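Local coordinates for putative phosphosugar isomerase (Silicibacter pomeroyi DSS-3, PDB 3FJ1), which is of unassigned function but, as a double-SIS-domain protein, probably binds phosphosugars and may act as a sugar isomerase or aminotransferase, at residues V34-R39 and L166-E172. Residues are numbered along the deposited sequence.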
ATOM      1  N   VAL A  34      -3.599  -5.142 -28.327  1.00 11.84           N
ATOM      2  CA  VAL A  34      -2.591  -5.193 -27.261  1.00 10.92           C
ATOM      3  C   VAL A  34      -2.522  -6.611 -26.679  1.00 10.63           C
ATOM      4  O   VAL A  34      -1.443  -7.128 -26.471  1.00 10.85           O
ATOM      5  CB  VAL A  34      -2.836  -4.166 -26.141  1.00 10.90           C
ATOM      6  CG1 VAL A  34      -1.796  -4.316 -25.026  1.00 10.61           C
ATOM      7  CG2 VAL A  34      -2.821  -2.717 -26.726  1.00 10.95           C
ATOM      8  N   ALA A  35      -3.677  -7.227 -26.414  1.00 10.29           N
ATOM      9  CA  ALA A  35      -3.727  -8.612 -25.924  1.00 10.54           C
ATOM     10  C   ALA A  35      -2.994  -9.570 -26.862  1.00 10.66           C
ATOM     11  O   ALA A  35      -2.322 -10.455 -26.388  1.00 10.44           O
ATOM     12  CB  ALA A  35      -5.175  -9.074 -25.699  1.00 10.42           C
ATOM     13  N   ALA A  36      -3.111  -9.357 -28.183  1.00 10.76           N
ATOM     14  CA  ALA A  36      -2.429 -10.180 -29.189  1.00 10.40           C
ATOM     15  C   ALA A  36      -0.898 -10.029 -29.055  1.00 10.39           C
ATOM     16  O   ALA A  36      -0.158 -11.019 -29.052  1.00 10.45           O
ATOM     17  CB  ALA A  36      -2.915  -9.842 -30.594  1.00 10.30           C
ATOM     18  N   VAL A  37      -0.441  -8.787 -28.904  1.00 10.44           N
ATOM     19  CA  VAL A  37       0.977  -8.497 -28.662  1.00 10.95           C
ATOM     20  C   VAL A  37       1.447  -9.215 -27.387  1.00 11.01           C
ATOM     21  O   VAL A  37       2.516  -9.813 -27.365  1.00 11.07           O
ATOM     22  CB  VAL A  37       1.226  -6.978 -28.577  1.00 11.38           C
ATOM     23  CG1 VAL A  37       2.655  -6.689 -28.105  1.00 12.04           C
ATOM     24  CG2 VAL A  37       0.945  -6.295 -29.956  1.00 11.60           C
ATOM     25  N   LEU A  38       0.647  -9.166 -26.320  1.00 11.30           N
ATOM     26  CA  LEU A  38       1.020  -9.823 -25.060  1.00 11.61           C
ATOM     27  C   LEU A  38       1.063 -11.349 -25.183  1.00 11.91           C
ATOM     28  O   LEU A  38       1.933 -11.979 -24.612  1.00 11.94           O
ATOM     29  CB  LEU A  38       0.062  -9.405 -23.923  1.00 12.35           C
ATOM     30  CG  LEU A  38       0.168  -7.929 -23.498  1.00 11.87           C
ATOM     31  CD1 LEU A  38      -0.993  -7.533 -22.553  1.00 11.99           C
ATOM     32  CD2 LEU A  38       1.562  -7.661 -22.850  1.00 12.48           C
ATOM     33  N   ARG A  39       0.150 -11.944 -25.944  1.00 12.97           N
ATOM     34  CA  ARG A  39       0.169 -13.402 -26.083  1.00 14.05           C
ATOM     35  C   ARG A  39       1.433 -13.793 -26.847  1.00 14.34           C
ATOM     36  O   ARG A  39       2.052 -14.821 -26.575  1.00 15.11           O
ATOM     37  CB  ARG A  39      -1.087 -13.927 -26.784  1.00 15.16           C
ATOM     38  CG  ARG A  39      -2.308 -13.995 -25.886  1.00 16.28           C
ATOM     39  CD  ARG A  39      -3.425 -14.807 -26.530  1.00 17.41           C
ATOM     40  NE  ARG A  39      -3.819 -14.270 -27.820  1.00 18.00           N
ATOM     41  CZ  ARG A  39      -4.669 -13.261 -28.022  1.00 18.43           C
ATOM     42  NH1 ARG A  39      -5.258 -12.628 -27.027  1.00 19.11           N
ATOM     43  NH2 ARG A  39      -4.932 -12.881 -29.253  1.00 19.33           N
ATOM     44  N   LEU A 166      -8.415  -6.268 -21.133  1.00  8.59           N
ATOM     45  CA  LEU A 166      -7.102  -6.662 -21.638  1.00  8.83           C
ATOM     46  C   LEU A 166      -6.743  -8.020 -21.089  1.00  8.95           C
ATOM     47  O   LEU A 166      -6.368  -8.919 -21.834  1.00  9.52           O
ATOM     48  CB  LEU A 166      -6.048  -5.616 -21.251  1.00  9.07           C
ATOM     49  CG  LEU A 166      -4.600  -5.805 -21.712  1.00  8.99           C
ATOM     50  CD1 LEU A 166      -4.505  -5.837 -23.254  1.00  8.54           C
ATOM     51  CD2 LEU A 166      -3.707  -4.682 -21.086  1.00  9.41           C
ATOM     52  N   LEU A 167      -6.902  -8.187 -19.776  1.00  9.50           N
ATOM     53  CA  LEU A 167      -6.601  -9.449 -19.127  1.00  9.07           C
ATOM     54  C   LEU A 167      -7.485 -10.593 -19.635  1.00  9.66           C
ATOM     55  O   LEU A 167      -7.023 -11.723 -19.776  1.00 10.19           O
ATOM     56  CB  LEU A 167      -6.741  -9.313 -17.612  1.00  9.46           C
ATOM     57  CG  LEU A 167      -5.717  -8.418 -16.919  1.00  9.71           C
ATOM     58  CD1 LEU A 167      -6.050  -8.250 -15.431  1.00 10.45           C
ATOM     59  CD2 LEU A 167      -4.339  -8.964 -17.135  1.00 10.30           C
ATOM     60  N   ALA A 168      -8.748 -10.291 -19.913  1.00  9.42           N
ATOM     61  CA  ALA A 168      -9.683 -11.281 -20.370  1.00 10.13           C
ATOM     62  C   ALA A 168      -9.328 -11.722 -21.811  1.00 10.25           C
ATOM     63  O   ALA A 168      -9.390 -12.910 -22.114  1.00 11.11           O
ATOM     64  CB  ALA A 168     -11.092 -10.743 -20.293  1.00  9.90           C
ATOM     65  N   ASP A 169      -8.933 -10.783 -22.663  1.00 10.74           N
ATOM     66  CA  ASP A 169      -8.540 -11.130 -24.045  1.00 12.75           C
ATOM     67  C   ASP A 169      -7.207 -11.903 -24.002  1.00 12.43           C
ATOM     68  O   ASP A 169      -6.995 -12.865 -24.739  1.00 13.03           O
ATOM     69  CB  ASP A 169      -8.376  -9.886 -24.945  1.00 13.68           C
ATOM     70  CG  ASP A 169      -9.704  -9.338 -25.510  1.00 15.92           C
ATOM     71  OD1 ASP A 169     -10.772 -10.021 -25.421  1.00 15.38           O
ATOM     72  OD2 ASP A 169      -9.677  -8.185 -26.050  1.00 17.11           O
ATOM     73  N   TRP A 170      -6.296 -11.465 -23.138  1.00 12.43           N
ATOM     74  CA  TRP A 170      -4.989 -12.116 -22.998  1.00 12.26           C
ATOM     75  C   TRP A 170      -5.144 -13.551 -22.489  1.00 12.51           C
ATOM     76  O   TRP A 170      -4.523 -14.477 -23.042  1.00 13.75           O
ATOM     77  CB  TRP A 170      -4.102 -11.225 -22.120  1.00 12.86           C
ATOM     78  CG  TRP A 170      -2.722 -11.687 -21.851  1.00 13.07           C
ATOM     79  CD1 TRP A 170      -2.038 -12.683 -22.450  1.00 12.89           C
ATOM     80  CD2 TRP A 170      -1.822 -11.060 -20.945  1.00 13.44           C
ATOM     81  NE1 TRP A 170      -0.769 -12.773 -21.916  1.00 12.81           N
ATOM     82  CE2 TRP A 170      -0.615 -11.771 -20.995  1.00 13.52           C
ATOM     83  CE3 TRP A 170      -1.936  -9.973 -20.076  1.00 13.01           C
ATOM     84  CZ2 TRP A 170       0.486 -11.426 -20.205  1.00 13.39           C
ATOM     85  CZ3 TRP A 170      -0.826  -9.633 -19.294  1.00 13.13           C
ATOM     86  CH2 TRP A 170       0.343 -10.368 -19.361  1.00 13.21           C
ATOM     87  N   ALA A 171      -5.994 -13.761 -21.485  1.00 12.29           N
ATOM     88  CA  ALA A 171      -6.265 -15.080 -20.939  1.00 12.85           C
ATOM     89  C   ALA A 171      -7.239 -15.881 -21.823  1.00 14.09           C
ATOM     90  O   ALA A 171      -7.379 -17.109 -21.658  1.00 14.82           O
ATOM     91  CB  ALA A 171      -6.844 -14.955 -19.483  1.00 13.23           C
ATOM     92  N   GLU A 172      -7.895 -15.191 -22.751  1.00 14.62           N
ATOM     93  CA  GLU A 172      -8.928 -15.784 -23.603  1.00 16.16           C
ATOM     94  C   GLU A 172     -10.014 -16.408 -22.723  1.00 15.52           C
ATOM     95  O   GLU A 172     -10.386 -17.572 -22.883  1.00 15.64           O
ATOM     96  CB  GLU A 172      -8.302 -16.783 -24.594  1.00 17.28           C
ATOM     97  CG  GLU A 172      -7.314 -16.082 -25.545  1.00 18.47           C
ATOM     98  CD  GLU A 172      -6.633 -17.030 -26.503  1.00 19.42           C
ATOM     99  OE1 GLU A 172      -5.719 -17.787 -26.069  1.00 21.64           O
ATOM    100  OE2 GLU A 172      -6.987 -16.970 -27.691  1.00 20.81           O
TER
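Two helices beside the first of the chain's two parallel sheets pack against each other here, the C-terminal end of helix 8-41 meeting the last turns of helix 153-171. Their segment axes run in broadly the same direction, inclined by 47° and 8.5 Å apart at closest approach. A35 makes this closeness possible: its methyl points at the partner helix, its CA lies 4.7 Å from the CA of W170, and its CB rests 3.4 Å from D169 CB. L166 extends CD1 to within 3.6 Å of V34 CG1 and 4.0 Å of L38 CD1. One turn on, the W170 indole lays a face against L38, whose CB sits 3.8 Å from the centroid of the five-membered ring, almost on its normal, in a CH-pi contact, while L38 CD1 reaches W170 CE3 at 3.6 Å. P43 touches both L38 and W170, and L120 of strand 120-125 touches L38, tying this apolar seam to the sheet. R39, exposed to solvent, reaches over the helix end: its CG lies 3.7 Å from W170 CD1, and its NH1 is 2.9 Å from D169 O. E172 OE2 lies over one guanidinium face, 4.2 Å from R39 NE, a charge proximity short of a salt bridge. The D169 side chain forms a salt bridge with R177 of helix 174-181. E172, with positive phi, is the C-prime residue of the Schellman motif closing helix 153-171. The arrangement is typical of the SIS alpha/beta fold, a five-stranded parallel sheet flanked by helices, here with two flanking helices joined side by side.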